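Local coordinates for protein putative SAM-dependent O-methyltranferase (Podospora anserina, PDB 4YMH) that binds S-adenosylmethionine and S-adenosylhomocysteine and probably transfers the methyl group to oxygen atoms of its substrates, as in cation-dependent O-methyltransferases, at residues D89-I94 against G117-L122; I168-N173 against V228-W233; N173-G178 against V219-V224. All blocks are in the same frame, centred on the assembly; numbering follows the deposited sequence.

Contact 1. Residues D89-I94 against G117-L122; sequences DTKAEI and GDRVKL
NH1 of Arg-119 is gripped by two oxygens: it donates a 2.9 Å hydrogen bond to O of Ala-92 and makes another with OG1 of Thr-87. The Ala-92 oxygen lies in the guanidinium plane and takes the N-H on a carbonyl lone pair, the N-H...O angle being 159°. NH2 reaches the backbone O of Tyr-84 in helix 78-86, and with both terminal nitrogens engaged the group can hardly rotate. CG of Arg-119 sits between the backbone N and the carbonyl carbon (chi1 68°), and from there the chain runs extended to NE beside the side chain of Ile-94. Over one face of the guanidinium lies CA of Lys-91, which is also 3.6 Å from CD of Arg-119. The side chain of Lys-91 crosses that of Arg-119 at about a right angle and carries its charge away, NZ standing 5.8 Å from NE of Arg-119.

The backbones meet in parallel. Ile-94 N donates to Arg-119 O at 2.8 Å, nearly straight, and Ile-94 O accepts from Lys-121 N at the same 2.8 Å, so that Ile-94 bonds to the two neighbours of its partner Val-120. On their shared face CD1 of Ile-94 is 4.3 Å from CG2 of Val-120, and both side chains touch Tyr-84. Glu-93 forms a salt bridge to Arg-68, while its OE2 stays 4.9 Å from NZ of Lys-121. Strand 93-98, helix 101-114 and strand 120-124 form a beta-alpha-beta crossover, the repeating element of the Rossmann-like class I methyltransferase fold.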
loop_
_atom_site.group_PDB
_atom_site.type_symbol
_atom_site.label_atom_id
_atom_site.label_comp_id
_atom_site.label_asym_id
_atom_site.label_seq_id
_atom_site.Cartn_x
_atom_site.Cartn_y
_atom_site.Cartn_z
ATOM N N ASP A 89 -11.408 15.239 -11.861
ATOM C CA ASP A 89 -12.865 15.141 -11.926
ATOM C C ASP A 89 -13.570 15.959 -10.850
ATOM O O ASP A 89 -14.670 16.463 -11.066
ATOM C CB ASP A 89 -13.305 13.677 -11.836
ATOM C CG ASP A 89 -13.160 12.942 -13.162
ATOM O OD1 ASP A 89 -12.974 13.613 -14.200
ATOM O OD2 ASP A 89 -13.247 11.694 -13.172
ATOM N N THR A 90 -12.934 16.100 -9.695
ATOM C CA THR A 90 -13.538 16.811 -8.572
ATOM C C THR A 90 -12.985 18.221 -8.363
ATOM O O THR A 90 -13.526 18.995 -7.570
ATOM C CB THR A 90 -13.320 16.048 -7.280
ATOM O OG1 THR A 90 -11.937 16.142 -6.920
ATOM C CG2 THR A 90 -13.693 14.591 -7.463
ATOM N N LYS A 91 -11.889 18.531 -9.049
ATOM C CA LYS A 91 -11.186 19.797 -8.866
ATOM C C LYS A 91 -10.853 20.034 -7.385
ATOM O O LYS A 91 -11.088 21.119 -6.850
ATOM C CB LYS A 91 -12.013 20.956 -9.429
ATOM C CG LYS A 91 -12.523 20.736 -10.859
ATOM C CD LYS A 91 -11.395 20.638 -11.878
ATOM C CE LYS A 91 -11.930 20.346 -13.278
ATOM N NZ LYS A 91 -12.110 21.573 -14.104
ATOM N N ALA A 92 -10.335 18.998 -6.728
ATOM C CA ALA A 92 -9.824 19.121 -5.365
ATOM C C ALA A 92 -8.795 20.241 -5.249
ATOM O O ALA A 92 -7.980 20.453 -6.161
ATOM C CB ALA A 92 -9.198 17.796 -4.900
ATOM N N GLU A 93 -8.841 20.954 -4.128
ATOM C CA GLU A 93 -7.799 21.912 -3.788
ATOM C C GLU A 93 -6.556 21.155 -3.355
ATOM O O GLU A 93 -6.621 20.186 -2.597
ATOM C CB GLU A 93 -8.244 22.875 -2.676
ATOM C CG GLU A 93 -7.200 23.960 -2.360
ATOM C CD GLU A 93 -7.575 24.863 -1.182
ATOM O OE1 GLU A 93 -8.511 24.524 -0.429
ATOM O OE2 GLU A 93 -6.931 25.922 -1.013
ATOM N N ILE A 94 -5.417 21.599 -3.856
ATOM C CA ILE A 94 -4.143 21.001 -3.504
ATOM C C ILE A 94 -3.255 22.088 -2.934
ATOM O O ILE A 94 -2.982 23.078 -3.597
ATOM C CB ILE A 94 -3.492 20.345 -4.718
ATOM C CG1 ILE A 94 -4.409 19.232 -5.223
ATOM C CG2 ILE A 94 -2.123 19.786 -4.362
ATOM C CD1 ILE A 94 -4.196 18.892 -6.637
ATOM N N GLY A 117 -5.005 25.005 -12.603
ATOM C CA GLY A 117 -5.908 26.098 -12.309
ATOM C C GLY A 117 -5.517 26.806 -11.032
ATOM O O GLY A 117 -4.385 26.693 -10.564
ATOM N N ASP A 118 -6.450 27.487 -10.417
ATOM C CA ASP A 118 -6.225 28.129 -9.148
ATOM C C ASP A 118 -6.188 27.094 -8.054
ATOM O O ASP A 118 -5.749 27.364 -6.974
ATOM C CB ASP A 118 -7.376 29.083 -8.838
ATOM C CG ASP A 118 -7.193 30.451 -9.472
ATOM O OD1 ASP A 118 -7.527 31.445 -8.826
ATOM O OD2 ASP A 118 -6.705 30.534 -10.612
ATOM N N ARG A 119 -6.687 25.903 -8.327
ATOM C CA ARG A 119 -6.792 24.886 -7.267
ATOM C C ARG A 119 -5.472 24.330 -6.719
ATOM O O ARG A 119 -5.476 23.657 -5.684
ATOM C CB ARG A 119 -7.667 23.717 -7.739
ATOM C CG ARG A 119 -7.123 22.826 -8.847
ATOM C CD ARG A 119 -8.248 21.841 -9.268
ATOM N NE ARG A 119 -7.843 20.851 -10.270
ATOM C CZ ARG A 119 -7.405 19.625 -9.989
ATOM N NH1 ARG A 119 -7.304 19.225 -8.734
ATOM N NH2 ARG A 119 -7.065 18.796 -10.964
ATOM N N VAL A 120 -4.355 24.586 -7.398
ATOM C CA VAL A 120 -3.038 24.236 -6.857
ATOM C C VAL A 120 -2.407 25.469 -6.230
ATOM O O VAL A 120 -2.226 26.467 -6.889
ATOM C CB VAL A 120 -2.097 23.677 -7.931
ATOM C CG1 VAL A 120 -0.719 23.430 -7.350
ATOM C CG2 VAL A 120 -2.678 22.404 -8.530
ATOM N N LYS A 121 -2.086 25.389 -4.950
ATOM C CA LYS A 121 -1.655 26.540 -4.183
ATOM C C LYS A 121 -0.323 26.234 -3.506
ATOM O O LYS A 121 -0.258 25.380 -2.631
ATOM C CB LYS A 121 -2.720 26.903 -3.148
ATOM C CG LYS A 121 -2.454 28.180 -2.369
ATOM C CD LYS A 121 -3.563 28.416 -1.354
ATOM C CE LYS A 121 -3.379 29.730 -0.612
ATOM N NZ LYS A 121 -4.488 29.969 0.354
ATOM N N LEU A 122 0.738 26.912 -3.937
ATOM C CA LEU A 122 2.049 26.733 -3.322
ATOM C C LEU A 122 2.277 27.791 -2.253
ATOM O O LEU A 122 2.159 28.987 -2.508
ATOM C CB LEU A 122 3.162 26.798 -4.366
ATOM C CG LEU A 122 4.603 26.702 -3.863
ATOM C CD1 LEU A 122 4.836 25.418 -3.097
ATOM C CD2 LEU A 122 5.570 26.802 -5.029
#

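Contact 2. Residues I168-N173 against V228-W233; sequences IILCDN and VTQIRW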
loop_
_atom_site.group_PDB
_atom_site.type_symbol
_atom_site.label_atom_id
_atom_site.label_comp_id
_atom_site.label_asym_id
_atom_site.label_seq_id
_atom_site.Cartn_x
_atom_site.Cartn_y
_atom_site.Cartn_z
ATOM N N ILE A 168 -6.393 10.319 5.499
ATOM C CA ILE A 168 -5.179 9.555 5.745
ATOM C C ILE A 168 -3.951 10.438 5.583
ATOM O O ILE A 168 -3.915 11.353 4.750
ATOM C CB ILE A 168 -5.080 8.338 4.795
ATOM C CG1 ILE A 168 -4.061 7.322 5.300
ATOM C CG2 ILE A 168 -4.793 8.771 3.355
ATOM C CD1 ILE A 168 -4.088 6.029 4.498
ATOM N N ILE A 169 -2.949 10.163 6.401
ATOM C CA ILE A 169 -1.638 10.760 6.221
ATOM C C ILE A 169 -0.705 9.705 5.660
ATOM O O ILE A 169 -0.637 8.601 6.178
ATOM C CB ILE A 169 -1.039 11.281 7.529
ATOM C CG1 ILE A 169 -2.046 12.136 8.287
ATOM C CG2 ILE A 169 0.267 12.065 7.228
ATOM C CD1 ILE A 169 -1.554 12.557 9.664
ATOM N N LEU A 170 0.008 10.055 4.599
ATOM C CA LEU A 170 1.013 9.193 3.995
ATOM C C LEU A 170 2.364 9.846 4.159
ATOM O O LEU A 170 2.584 10.936 3.651
ATOM C CB LEU A 170 0.717 8.971 2.514
ATOM C CG LEU A 170 -0.663 8.369 2.234
ATOM C CD1 LEU A 170 -0.989 8.411 0.754
ATOM C CD2 LEU A 170 -0.725 6.933 2.771
ATOM N N CYS A 171 3.262 9.178 4.866
ATOM C CA CYS A 171 4.611 9.707 5.095
ATOM C C CYS A 171 5.626 8.911 4.284
ATOM O O CYS A 171 5.718 7.690 4.422
ATOM C CB CYS A 171 4.959 9.661 6.581
ATOM S SG CYS A 171 3.720 10.427 7.670
ATOM N N ASP A 172 6.398 9.618 3.458
ATOM C CA ASP A 172 7.303 8.995 2.492
ATOM C C ASP A 172 8.751 8.885 3.004
ATOM O O ASP A 172 9.173 9.655 3.868
ATOM C CB ASP A 172 7.260 9.798 1.190
ATOM C CG ASP A 172 7.641 8.981 -0.011
ATOM O OD1 ASP A 172 7.431 7.753 0.020
ATOM O OD2 ASP A 172 8.143 9.567 -0.993
ATOM N N ASN A 173 9.505 7.932 2.451
ATOM C CA ASN A 173 10.912 7.726 2.808
ATOM C C ASN A 173 11.177 7.394 4.265
ATOM O O ASN A 173 12.265 7.678 4.772
ATOM C CB ASN A 173 11.739 8.972 2.461
ATOM C CG ASN A 173 11.742 9.269 0.988
ATOM O OD1 ASN A 173 11.200 10.285 0.542
ATOM N ND2 ASN A 173 12.354 8.383 0.214
ATOM N N VAL A 228 6.565 3.610 3.714
ATOM C CA VAL A 228 5.455 4.561 3.735
ATOM C C VAL A 228 4.628 4.370 4.992
ATOM O O VAL A 228 4.027 3.317 5.184
ATOM C CB VAL A 228 4.548 4.401 2.508
ATOM C CG1 VAL A 228 3.333 5.345 2.604
ATOM C CG2 VAL A 228 5.359 4.631 1.214
ATOM N N THR A 229 4.611 5.374 5.859
ATOM C CA THR A 229 3.776 5.287 7.041
ATOM C C THR A 229 2.374 5.818 6.744
ATOM O O THR A 229 2.210 6.957 6.325
ATOM C CB THR A 229 4.380 6.048 8.232
ATOM O OG1 THR A 229 5.704 5.544 8.495
ATOM C CG2 THR A 229 3.517 5.837 9.450
ATOM N N GLN A 230 1.368 4.968 6.947
ATOM C CA GLN A 230 -0.042 5.355 6.834
ATOM C C GLN A 230 -0.570 5.685 8.217
ATOM O O GLN A 230 -0.400 4.902 9.160
ATOM C CB GLN A 230 -0.886 4.220 6.219
ATOM C CG GLN A 230 -0.406 3.793 4.838
ATOM C CD GLN A 230 -1.272 2.721 4.205
ATOM O OE1 GLN A 230 -2.187 2.185 4.828
ATOM N NE2 GLN A 230 -0.992 2.416 2.951
ATOM N N ILE A 231 -1.227 6.827 8.345
ATOM C CA ILE A 231 -1.764 7.249 9.635
ATOM C C ILE A 231 -3.237 7.595 9.473
ATOM O O ILE A 231 -3.601 8.325 8.550
ATOM C CB ILE A 231 -1.006 8.468 10.201
ATOM C CG1 ILE A 231 0.500 8.181 10.302
ATOM C CG2 ILE A 231 -1.579 8.862 11.556
ATOM C CD1 ILE A 231 1.338 9.414 10.699
ATOM N N ARG A 232 -4.084 7.073 10.358
ATOM C CA ARG A 232 -5.495 7.478 10.346
ATOM C C ARG A 232 -5.942 7.763 11.766
ATOM O O ARG A 232 -5.298 7.332 12.713
ATOM C CB ARG A 232 -6.389 6.392 9.717
ATOM C CG ARG A 232 -6.450 5.097 10.516
ATOM C CD ARG A 232 -7.369 4.027 9.890
ATOM N NE ARG A 232 -8.787 4.392 9.969
ATOM C CZ ARG A 232 -9.612 4.030 10.954
ATOM N NH1 ARG A 232 -9.179 3.274 11.963
ATOM N NH2 ARG A 232 -10.877 4.427 10.933
ATOM N N TRP A 233 -7.038 8.488 11.933
ATOM C CA TRP A 233 -7.649 8.563 13.253
ATOM C C TRP A 233 -8.140 7.175 13.645
ATOM O O TRP A 233 -8.717 6.466 12.808
ATOM C CB TRP A 233 -8.839 9.527 13.274
ATOM C CG TRP A 233 -8.549 10.965 12.959
ATOM C CD1 TRP A 233 -8.871 11.631 11.810
ATOM C CD2 TRP A 233 -7.929 11.929 13.820
ATOM N NE1 TRP A 233 -8.479 12.943 11.899
ATOM C CE2 TRP A 233 -7.895 13.153 13.119
ATOM C CE3 TRP A 233 -7.392 11.875 15.113
ATOM C CZ2 TRP A 233 -7.351 14.316 13.667
ATOM C CZ3 TRP A 233 -6.844 13.038 15.658
ATOM C CH2 TRP A 233 -6.833 14.236 14.935
#
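Ile-169 and Ile-231 meet at their branch carbons, CB to CB at 3.9 Å, on the tightly filled face of this strand pair, their side chains crossing obliquely. Next along the same face, SG of Cys-171 is 4.0 Å from CD1 of Ile-231; it is put there by a chi1 of -52°, which sets SG anti to the carbonyl carbon. CB of Thr-229 comes equally near CB of Cys-171. Helix 150-159 covers this layer, with Tyr-150 against Cys-171, Val-154 against Ile-231 and Ile-157 against Ile-169.

N of Ile-169 donates to O of Ile-231 and N of Ile-231 to O of Ile-169, each at 2.9 Å; N and O of Cys-171 and Thr-229 pair likewise. Between them Leu-170 and Gln-230 form a non-hydrogen-bonded antiparallel pair. Strand 228-233 is the reversed strand of the class I methyltransferase sheet, set between strands 167-171 and 217-222 in the order 3-2-1-4-5-7-6.

The other face, bearing Leu-170 and Gln-230, is looser. Here the aliphatic part of Gln-230 lies beside Leu-170, with CG 3.8 Å from CD2 of Leu-170, and its CB is 4.1 Å from CD1 of Ile-168. Gln-230 remains partly exposed, although Phe-59 of the second subunit packs on it. Toward the bound S-adenosylhomocysteine the backbones stay close, CA of Val-228 lying 3.2 Å from O of Cys-171, but the side chains of Asp-172 and Val-228 meet at OD1 and CG2 alone, 3.9 Å apart.

Contact 3. Residues N173-G178 against V219-V224; sequences NVFARG and VLLLPV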
loop_
_atom_site.group_PDB
_atom_site.type_symbol
_atom_site.label_atom_id
_atom_site.label_comp_id
_atom_site.label_asym_id
_atom_site.label_seq_id
_atom_site.Cartn_x
_atom_site.Cartn_y
_atom_site.Cartn_z
ATOM N N ASN A 173 9.505 7.932 2.451
ATOM C CA ASN A 173 10.912 7.726 2.808
ATOM C C ASN A 173 11.177 7.394 4.265
ATOM O O ASN A 173 12.265 7.678 4.772
ATOM C CB ASN A 173 11.739 8.972 2.461
ATOM C CG ASN A 173 11.742 9.269 0.988
ATOM O OD1 ASN A 173 11.200 10.285 0.542
ATOM N ND2 ASN A 173 12.354 8.383 0.214
ATOM N N VAL A 174 10.217 6.779 4.946
ATOM C CA VAL A 174 10.386 6.549 6.380
ATOM C C VAL A 174 11.519 5.552 6.694
ATOM O O VAL A 174 12.089 5.571 7.792
ATOM C CB VAL A 174 9.020 6.112 6.990
ATOM C CG1 VAL A 174 9.119 5.835 8.487
ATOM C CG2 VAL A 174 8.022 7.236 6.770
ATOM N N PHE A 175 11.871 4.703 5.732
ATOM C CA PHE A 175 12.955 3.736 5.947
ATOM C C PHE A 175 14.347 4.360 5.871
ATOM O O PHE A 175 15.314 3.753 6.320
ATOM C CB PHE A 175 12.898 2.610 4.912
ATOM C CG PHE A 175 11.824 1.581 5.172
ATOM C CD1 PHE A 175 11.132 1.548 6.377
ATOM C CD2 PHE A 175 11.526 0.635 4.210
ATOM C CE1 PHE A 175 10.158 0.581 6.608
ATOM C CE2 PHE A 175 10.542 -0.328 4.434
ATOM C CZ PHE A 175 9.864 -0.354 5.630
ATOM N N ALA A 176 14.445 5.528 5.242
ATOM C CA ALA A 176 15.741 6.181 5.007
ATOM C C ALA A 176 16.724 5.182 4.382
ATOM O O ALA A 176 17.835 4.977 4.886
ATOM C CB ALA A 176 16.309 6.757 6.324
ATOM N N ARG A 177 16.264 4.524 3.322
ATOM C CA ARG A 177 17.021 3.530 2.555
ATOM C C ARG A 177 17.284 2.234 3.321
ATOM O O ARG A 177 18.015 1.358 2.844
ATOM C CB ARG A 177 18.347 4.139 2.084
ATOM C CG ARG A 177 18.185 5.468 1.348
ATOM C CD ARG A 177 17.464 5.276 0.039
ATOM N NE ARG A 177 17.754 6.367 -0.891
ATOM C CZ ARG A 177 16.925 7.367 -1.180
ATOM N NH1 ARG A 177 15.725 7.432 -0.618
ATOM N NH2 ARG A 177 17.300 8.303 -2.047
ATOM N N GLY A 178 16.679 2.110 4.497
ATOM C CA GLY A 178 16.899 0.976 5.373
ATOM C C GLY A 178 17.572 1.408 6.664
ATOM O O GLY A 178 17.534 0.704 7.657
ATOM N N VAL A 219 -1.676 3.286 13.104
ATOM C CA VAL A 219 -0.478 3.396 12.283
ATOM C C VAL A 219 -0.159 2.107 11.544
ATOM O O VAL A 219 -0.250 1.003 12.109
ATOM C CB VAL A 219 0.755 3.774 13.143
ATOM C CG1 VAL A 219 2.014 3.885 12.273
ATOM C CG2 VAL A 219 0.495 5.062 13.929
ATOM N N LEU A 220 0.217 2.245 10.278
ATOM C CA LEU A 220 0.743 1.108 9.533
ATOM C C LEU A 220 1.974 1.537 8.778
ATOM O O LEU A 220 1.887 2.380 7.879
ATOM C CB LEU A 220 -0.280 0.555 8.546
ATOM C CG LEU A 220 0.289 -0.550 7.660
ATOM C CD1 LEU A 220 0.597 -1.777 8.541
ATOM C CD2 LEU A 220 -0.696 -0.916 6.545
ATOM N N LEU A 221 3.112 0.958 9.138
ATOM C CA LEU A 221 4.355 1.217 8.430
ATOM C C LEU A 221 4.486 0.183 7.331
ATOM O O LEU A 221 4.847 -0.966 7.572
ATOM C CB LEU A 221 5.555 1.186 9.385
ATOM C CG LEU A 221 6.933 1.441 8.752
ATOM C CD1 LEU A 221 6.916 2.561 7.714
ATOM C CD2 LEU A 221 8.005 1.720 9.844
ATOM N N LEU A 222 4.131 0.611 6.123
ATOM C CA LEU A 222 4.086 -0.230 4.931
ATOM C C LEU A 222 5.447 -0.363 4.255
ATOM O O LEU A 222 6.058 0.654 3.856
ATOM C CB LEU A 222 3.068 0.358 3.955
ATOM C CG LEU A 222 2.362 -0.588 2.992
ATOM C CD1 LEU A 222 1.640 -1.662 3.778
ATOM C CD2 LEU A 222 1.397 0.198 2.116
ATOM N N PRO A 223 5.937 -1.612 4.114
ATOM C CA PRO A 223 7.265 -1.821 3.527
ATOM C C PRO A 223 7.204 -1.767 1.997
ATOM O O PRO A 223 7.448 -2.768 1.306
ATOM C CB PRO A 223 7.661 -3.214 4.026
ATOM C CG PRO A 223 6.334 -3.940 4.120
ATOM C CD PRO A 223 5.312 -2.884 4.541
ATOM N N VAL A 224 6.850 -0.588 1.488
ATOM C CA VAL A 224 6.763 -0.352 0.048
ATOM C C VAL A 224 7.592 0.907 -0.264
ATOM O O VAL A 224 7.700 1.792 0.572
ATOM C CB VAL A 224 5.275 -0.199 -0.403
ATOM C CG1 VAL A 224 4.690 1.130 0.069
ATOM C CG2 VAL A 224 5.095 -0.413 -1.926
#
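The ring of Phe-175 bridges Leu-221 and Pro-223. CE1 turns to Leu-221, 4.0 Å from its CD1, while CE2 and CZ both lie 3.7 Å from CA of Pro-223. CB of Pro-223 is at the ring's edge, in its plane and 4.0 Å from CZ of Phe-175. Val-174 adds a second touch on the same leucine branch, its CG1 being 4.0 Å from CD1 of Leu-221, which thus sits against both residues. The side chains of Val-174 and Leu-221 cross at a slant.

Val-174 and Phe-175 point toward residues 219-224 from the two middle positions of a type I beta turn from Asn-173 to Ala-176, closed by a 3.1 Å bond from Ala-176 N to Asn-173 O. A chi1 of -77° sets CG of Phe-175 anti to the carbonyl carbon, which starts the ring on its way to Pro-223, beside whose side chain it lies. Pro-223 itself is the centre of an inverse gamma turn, where the chain bends as it leaves the strand. Further out, the Asp-226 carboxylate receives ND2 of Asn-173 and forms a salt bridge with Arg-177, and backbone hydrogen bonds join Val-174 to Gly-227 and Phe-175 to Asp-226. The second subunit adds Cys-20 against Phe-175 and Tyr-19 against Leu-221.

An alanine in place of Phe-175 would probably open a gap between the loop and the strand end, leaving Pro-223 without its ring partner and Leu-221 with Val-174 as its neighbour across the contact. No hydrogen bond joins the two segments, so their match is apolar and depends on the fit of shapes, while polar ties from the surrounding loop fix the backbone.

How the contacts relate
All three contacts reach one seven-stranded mixed sheet. Contact 1 involves 120-124, the outermost strand within the chain on one side, and contact 3 involves 217-222, the outermost on the other; they lie on opposite sides of the chain's centre, their own centres 28 Å apart. Contact 2 is nearer the middle, its centre 21 Å from that of contact 1 and 10 Å from that of contact 3. Contact 1 closes before the others begin; contact 3 then falls within the chain span bounded by contact 2. Contacts 2 and 3 share Asn-173 and touch through neighbouring strands 217-222 and 228-233. Both meet the second subunit, so the 228-233/217-222 end contributes to dimer assembly. Contact 1 joins two parallel strands at the far end.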